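Local coordinates for protein alanine racemase (Acinetobacter baumannii, PDB 4QHR) that belongs to the alanine racemase family, assembling as two chains that each combine a TIM-barrel domain with a C-terminal domain rich in beta strands, at residues G276-R279 and A280-K283; Q319-W323 and G324-L328. All blocks are in the same frame, centred on the assembly; numbering follows the deposited sequence.

How the contacts relate
Both contacts are local folds of the chain within the C-terminal domain, their centres about 15 Å apart. Contact 1, in the loop between strands 264-269 and 286-289, is partly buried and borders the second subunit; contact 2, at the end of strand 319-321 and before helix 329-335, is mostly buried and touches no other protein chain. In contact 1 a tyrosine hydroxyl reaches one backbone carbonyl, with aromatic and proline packing around it. In contact 2 a carboxylate gathers backbone and imidazole N-H groups. The two meet directly: Tyr277 packs on Leu322 and Trp323, and Pro278 also touches the Trp323 ring.

Contact 1: G276-R279 and A280-K283; sequences GYPR and AYVK
Tyr281 folds back along the chain to Pro278 and Tyr277. Its CB leaves an extended backbone, and CG lies beside the backbone N, opposite the carbonyl carbon (chi1 -69°), a rotation that sends the ring back past the preceding residues. One ring edge then runs along two successive carbonyl oxygens: CD1 lies 3.2 Å from Arg279 O, and CE1 comes to 2.9 Å from Pro278 O. At the tip, OH donates a hydrogen bond to that same oxygen, Pro278 O, at 2.7 Å. The C=O...donor angle is an ordinary 126°, but the hydroxyl stands 38° above the carbonyl plane and so off a lone pair. Beyond this bond, Tyr281 OH rests over one face of the Tyr277 ring, 3.4 Å from CE2, toward the rim. Pro278 CD covers the same face and lies 3.5 Å from Tyr281 OH, so the hydroxyl sits in the corner between the proline ring and the Tyr277 face. The two tyrosine side chains cross at about a right angle. Arg279 goes elsewhere: its chain is extended from CG to NE, and its NH1 hydrogen-bonds Thr338 OG1 of the second subunit, while Arg279 N is bonded to Glu342 of that subunit. Ala280 packs on Gly337 of the second subunit. A tyrosine side chain bonded to the carbonyl three residues earlier here ties down an irregular loop of the C-terminal domain, between strands 264-269 and 286-289, at the dimer interface.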
ATOM      1  N   GLY A 276      -4.336   2.015   2.261  1.00  6.55           N
ATOM      2  CA  GLY A 276      -3.370   1.006   2.674  1.00  6.56           C
ATOM      3  C   GLY A 276      -3.835   0.141   3.836  1.00  6.88           C
ATOM      4  O   GLY A 276      -3.067  -0.657   4.320  1.00  6.79           O
ATOM      5  N   TYR A 277      -5.096   0.254   4.264  1.00  7.05           N
ATOM      6  CA  TYR A 277      -5.629  -0.714   5.198  1.00  7.52           C
ATOM      7  C   TYR A 277      -5.923  -2.031   4.447  1.00  8.10           C
ATOM      8  O   TYR A 277      -6.568  -1.972   3.407  1.00  7.97           O
ATOM      9  CB  TYR A 277      -6.902  -0.167   5.824  1.00  7.52           C
ATOM     10  CG  TYR A 277      -7.415  -0.997   6.991  1.00  7.49           C
ATOM     11  CD1 TYR A 277      -6.769  -0.981   8.220  1.00  7.65           C
ATOM     12  CD2 TYR A 277      -8.512  -1.787   6.862  1.00  7.55           C
ATOM     13  CE1 TYR A 277      -7.233  -1.732   9.296  1.00  7.64           C
ATOM     14  CE2 TYR A 277      -9.014  -2.524   7.935  1.00  7.87           C
ATOM     15  CZ  TYR A 277      -8.359  -2.508   9.146  1.00  8.01           C
ATOM     16  OH  TYR A 277      -8.863  -3.257  10.202  1.00  8.18           O
ATOM     17  N   PRO A 278      -5.425  -3.193   4.936  1.00  8.91           N
ATOM     18  CA  PRO A 278      -5.454  -4.391   4.101  1.00  9.27           C
ATOM     19  C   PRO A 278      -6.865  -4.924   3.928  1.00  9.67           C
ATOM     20  O   PRO A 278      -7.674  -4.771   4.834  1.00  9.47           O
ATOM     21  CB  PRO A 278      -4.613  -5.412   4.867  1.00  9.24           C
ATOM     22  CG  PRO A 278      -3.921  -4.680   5.938  1.00  9.24           C
ATOM     23  CD  PRO A 278      -4.691  -3.422   6.207  1.00  8.99           C
ATOM     24  N   ARG A 279      -7.128  -5.535   2.776  1.00  9.90           N
ATOM     25  CA  ARG A 279      -8.460  -5.952   2.393  1.00 10.81           C
ATOM     26  C   ARG A 279      -8.786  -7.354   2.841  1.00 12.03           C
ATOM     27  O   ARG A 279      -9.904  -7.580   3.343  1.00 13.35           O
ATOM     28  CB  ARG A 279      -8.610  -5.926   0.848  1.00 11.00           C
ATOM     29  CG  ARG A 279      -9.924  -6.388   0.295  1.00 11.41           C
ATOM     30  CD  ARG A 279     -10.021  -6.295  -1.237  1.00 11.87           C
ATOM     31  NE  ARG A 279     -11.205  -7.030  -1.696  1.00 12.08           N
ATOM     32  CZ  ARG A 279     -11.243  -8.358  -1.915  1.00 12.75           C
ATOM     33  NH1 ARG A 279     -10.148  -9.126  -1.780  1.00 13.54           N
ATOM     34  NH2 ARG A 279     -12.367  -8.929  -2.329  1.00 12.58           N
ATOM     35  N   ALA A 280      -7.881  -8.289   2.605  1.00 11.52           N
ATOM     36  CA  ALA A 280      -8.281  -9.691   2.615  1.00 12.87           C
ATOM     37  C   ALA A 280      -7.803 -10.404   3.901  1.00 13.25           C
ATOM     38  O   ALA A 280      -6.618 -10.526   4.140  1.00 14.99           O
ATOM     39  CB  ALA A 280      -7.781 -10.395   1.359  1.00 12.41           C
ATOM     40  N   TYR A 281      -8.736 -10.845   4.719  1.00 12.85           N
ATOM     41  CA  TYR A 281      -8.413 -11.415   6.009  1.00 13.33           C
ATOM     42  C   TYR A 281      -8.623 -12.904   6.028  1.00 13.82           C
ATOM     43  O   TYR A 281      -9.457 -13.415   5.319  1.00 15.73           O
ATOM     44  CB  TYR A 281      -9.218 -10.696   7.074  1.00 13.06           C
ATOM     45  CG  TYR A 281      -8.714  -9.317   7.209  1.00 12.99           C
ATOM     46  CD1 TYR A 281      -9.165  -8.324   6.361  1.00 13.05           C
ATOM     47  CD2 TYR A 281      -7.735  -8.990   8.148  1.00 13.16           C
ATOM     48  CE1 TYR A 281      -8.695  -7.009   6.455  1.00 13.06           C
ATOM     49  CE2 TYR A 281      -7.245  -7.668   8.245  1.00 12.84           C
ATOM     50  CZ  TYR A 281      -7.741  -6.685   7.389  1.00 12.64           C
ATOM     51  OH  TYR A 281      -7.274  -5.368   7.459  1.00 12.56           O
ATOM     52  N   VAL A 282      -7.847 -13.606   6.829  1.00 14.36           N
ATOM     53  CA  VAL A 282      -7.970 -15.059   6.940  1.00 15.55           C
ATOM     54  C   VAL A 282      -8.533 -15.534   8.316  1.00 15.27           C
ATOM     55  O   VAL A 282      -8.806 -16.726   8.517  1.00 14.46           O
ATOM     56  CB  VAL A 282      -6.622 -15.757   6.649  1.00 15.58           C
ATOM     57  CG1 VAL A 282      -6.195 -15.526   5.228  1.00 16.06           C
ATOM     58  CG2 VAL A 282      -5.570 -15.285   7.589  1.00 15.97           C
ATOM     59  N   LYS A 283      -8.655 -14.578   9.246  1.00 15.45           N
ATOM     60  CA  LYS A 283      -9.260 -14.755  10.563  1.00 16.13           C
ATOM     61  C   LYS A 283      -9.927 -13.432  10.805  1.00 15.34           C
ATOM     62  O   LYS A 283      -9.637 -12.474  10.089  1.00 14.02           O
ATOM     63  CB  LYS A 283      -8.191 -14.937  11.656  1.00 19.28           C
ATOM     64  CG  LYS A 283      -6.928 -15.679  11.230  1.00 22.01           C
ATOM     65  CD  LYS A 283      -6.018 -16.140  12.378  1.00 25.87           C
ATOM     66  CE  LYS A 283      -5.958 -15.193  13.581  1.00 28.73           C
ATOM     67  NZ  LYS A 283      -5.240 -15.847  14.724  1.00 31.99           N
TER

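Contact 2: Q319-W323 and G324-L328; sequences QVELW and GNHRL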
ATOM      1  N   GLN A 319     -13.214   8.376  17.031  1.00 13.69           N
ATOM      2  CA  GLN A 319     -11.907   8.048  16.524  1.00 14.93           C
ATOM      3  C   GLN A 319     -11.756   6.549  16.610  1.00 11.97           C
ATOM      4  O   GLN A 319     -12.156   5.966  17.542  1.00 11.21           O
ATOM      5  CB  GLN A 319     -10.789   8.769  17.314  1.00 17.69           C
ATOM      6  CG  GLN A 319     -10.252  10.027  16.614  1.00 21.63           C
ATOM      7  CD  GLN A 319      -8.754  10.229  16.876  1.00 25.59           C
ATOM      8  OE1 GLN A 319      -8.392  10.864  17.866  1.00 28.79           O
ATOM      9  NE2 GLN A 319      -7.868   9.689  15.976  1.00 27.02           N
ATOM     10  N   VAL A 320     -11.184   5.958  15.597  1.00 10.70           N
ATOM     11  CA  VAL A 320     -11.057   4.518  15.480  1.00  9.98           C
ATOM     12  C   VAL A 320      -9.584   4.182  15.149  1.00  9.84           C
ATOM     13  O   VAL A 320      -9.022   4.760  14.194  1.00 10.10           O
ATOM     14  CB  VAL A 320     -11.941   3.997  14.331  1.00  9.87           C
ATOM     15  CG1 VAL A 320     -11.747   2.496  14.094  1.00  9.54           C
ATOM     16  CG2 VAL A 320     -13.404   4.293  14.630  1.00 10.12           C
ATOM     17  N   GLU A 321      -8.978   3.317  15.954  1.00  9.53           N
ATOM     18  CA  GLU A 321      -7.595   2.932  15.781  1.00  9.68           C
ATOM     19  C   GLU A 321      -7.489   1.652  14.970  1.00  9.77           C
ATOM     20  O   GLU A 321      -8.010   0.595  15.372  1.00  9.82           O
ATOM     21  CB  GLU A 321      -6.916   2.752  17.143  1.00  9.59           C
ATOM     22  CG  GLU A 321      -5.471   2.240  17.038  1.00  9.62           C
ATOM     23  CD  GLU A 321      -4.839   2.079  18.426  1.00 10.06           C
ATOM     24  OE1 GLU A 321      -5.144   2.944  19.284  1.00 11.06           O
ATOM     25  OE2 GLU A 321      -4.109   1.098  18.663  1.00  9.39           O
ATOM     26  N   LEU A 322      -6.794   1.723  13.834  1.00  9.77           N
ATOM     27  CA  LEU A 322      -6.610   0.553  12.989  1.00  9.26           C
ATOM     28  C   LEU A 322      -5.412  -0.237  13.451  1.00  9.26           C
ATOM     29  O   LEU A 322      -5.450  -1.457  13.516  1.00  9.09           O
ATOM     30  CB  LEU A 322      -6.508   0.973  11.547  1.00  9.86           C
ATOM     31  CG  LEU A 322      -7.749   1.801  11.243  1.00 10.42           C
ATOM     32  CD1 LEU A 322      -7.410   2.790  10.195  1.00 10.91           C
ATOM     33  CD2 LEU A 322      -8.945   0.901  10.959  1.00 10.22           C
ATOM     34  N   TRP A 323      -4.349   0.449  13.833  1.00  8.63           N
ATOM     35  CA  TRP A 323      -3.347  -0.156  14.653  1.00  8.40           C
ATOM     36  C   TRP A 323      -2.570   0.909  15.351  1.00  8.65           C
ATOM     37  O   TRP A 323      -2.622   2.088  14.948  1.00  8.34           O
ATOM     38  CB  TRP A 323      -2.439  -1.074  13.833  1.00  8.61           C
ATOM     39  CG  TRP A 323      -1.692  -0.476  12.666  1.00  8.20           C
ATOM     40  CD1 TRP A 323      -0.545   0.290  12.718  1.00  8.39           C
ATOM     41  CD2 TRP A 323      -1.936  -0.727  11.293  1.00  8.10           C
ATOM     42  NE1 TRP A 323      -0.114   0.560  11.437  1.00  8.23           N
ATOM     43  CE2 TRP A 323      -0.960  -0.049  10.554  1.00  8.00           C
ATOM     44  CE3 TRP A 323      -2.931  -1.436  10.605  1.00  7.94           C
ATOM     45  CZ2 TRP A 323      -0.932  -0.068   9.158  1.00  8.06           C
ATOM     46  CZ3 TRP A 323      -2.893  -1.448   9.217  1.00  8.10           C
ATOM     47  CH2 TRP A 323      -1.880  -0.775   8.520  1.00  8.09           C
ATOM     48  N   GLY A 324      -1.890   0.518  16.428  1.00  8.80           N
ATOM     49  CA  GLY A 324      -1.125   1.444  17.257  1.00  8.89           C
ATOM     50  C   GLY A 324      -0.845   0.804  18.620  1.00  9.35           C
ATOM     51  O   GLY A 324      -0.434  -0.333  18.698  1.00  9.46           O
ATOM     52  N   ASN A 325      -1.053   1.533  19.705  1.00 10.09           N
ATOM     53  CA  ASN A 325      -0.775   0.941  21.029  1.00 10.92           C
ATOM     54  C   ASN A 325      -1.875  -0.003  21.569  1.00 10.82           C
ATOM     55  O   ASN A 325      -1.611  -0.792  22.502  1.00 11.31           O
ATOM     56  CB  ASN A 325      -0.559   2.029  22.047  1.00 11.34           C
ATOM     57  CG  ASN A 325       0.742   2.741  21.871  1.00 11.76           C
ATOM     58  OD1 ASN A 325       0.787   3.908  21.412  1.00 12.64           O
ATOM     59  ND2 ASN A 325       1.801   2.074  22.217  1.00 11.88           N
ATOM     60  N   HIS A 326      -3.088   0.086  21.020  1.00 10.55           N
ATOM     61  CA  HIS A 326      -4.227  -0.696  21.529  1.00 10.63           C
ATOM     62  C   HIS A 326      -4.576  -1.838  20.631  1.00 10.49           C
ATOM     63  O   HIS A 326      -4.876  -2.910  21.152  1.00 12.01           O
ATOM     64  CB  HIS A 326      -5.423   0.219  21.753  1.00 10.73           C
ATOM     65  CG  HIS A 326      -5.042   1.443  22.510  1.00 11.11           C
ATOM     66  ND1 HIS A 326      -4.795   2.634  21.884  1.00 11.27           N
ATOM     67  CD2 HIS A 326      -4.734   1.627  23.813  1.00 10.91           C
ATOM     68  CE1 HIS A 326      -4.437   3.540  22.787  1.00 11.67           C
ATOM     69  NE2 HIS A 326      -4.369   2.943  23.966  1.00 11.07           N
ATOM     70  N   ARG A 327      -4.565  -1.656  19.319  1.00  9.61           N
ATOM     71  CA  ARG A 327      -4.622  -2.805  18.390  1.00  9.62           C
ATOM     72  C   ARG A 327      -3.243  -2.930  17.739  1.00  9.53           C
ATOM     73  O   ARG A 327      -2.807  -2.047  16.983  1.00  9.27           O
ATOM     74  CB  ARG A 327      -5.686  -2.580  17.338  1.00 10.03           C
ATOM     75  CG  ARG A 327      -5.908  -3.678  16.304  1.00 10.11           C
ATOM     76  CD  ARG A 327      -6.259  -5.017  16.935  1.00 10.59           C
ATOM     77  NE  ARG A 327      -6.466  -6.039  15.898  1.00 10.84           N
ATOM     78  CZ  ARG A 327      -6.522  -7.339  16.116  1.00 11.34           C
ATOM     79  NH1 ARG A 327      -6.398  -7.814  17.362  1.00 11.12           N
ATOM     80  NH2 ARG A 327      -6.670  -8.169  15.079  1.00 11.72           N
ATOM     81  N   LEU A 328      -2.539  -4.010  18.037  1.00  9.22           N
ATOM     82  CA  LEU A 328      -1.125  -4.128  17.638  1.00  9.23           C
ATOM     83  C   LEU A 328      -1.025  -4.475  16.166  1.00  8.52           C
ATOM     84  O   LEU A 328      -1.713  -5.392  15.696  1.00  8.25           O
ATOM     85  CB  LEU A 328      -0.365  -5.132  18.493  1.00  9.71           C
ATOM     86  CG  LEU A 328      -0.331  -4.790  19.981  1.00 10.61           C
ATOM     87  CD1 LEU A 328       0.151  -6.000  20.736  1.00 11.50           C
ATOM     88  CD2 LEU A 328       0.570  -3.582  20.248  1.00 10.67           C
TER
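Glu321 grips His326 and Arg327 through both oxygens of its carboxylate. OE1 takes His326 ND1-H at 2.6 Å in a nearly straight bond (173°), using its syn lone pair and lying in the imidazole plane. This His-carboxylate bond helps to set the rotation of the ring. OE2 accepts two backbone N-H groups: that of His326, at 2.8 Å and again on a syn lone pair, and that of Arg327, at 2.9 Å and from above the carboxylate plane. Three bonds therefore hold a buried acid, and the donors probably favour its charged form. Glu321 can reach them because its chain is fully extended, with CG anti to the backbone N (chi1 176°).

One shell out, the turn around the carboxylate is closed by Gly324 N, hydrogen-bonded to Arg327 O at 2.8 Å. The same oxygen lies 3.0 Å from Trp323 CA, in a CA-H...O contact. Arg327 CG passes 3.6 Å from Leu322 O before the bend at chi2, and the guanidinium continues to Asn285, which accepts a bond from NH2.

Leu322 and Trp323 both face Phe236 in a classic beta bulge against strand 234-246. The backbone of Glu321 is also bonded to Ala288 of strand 286-289, and Leu328 occupies the N-cap position of helix 329-335, where Trp323 touches Val329 and Arg327 touches Val332.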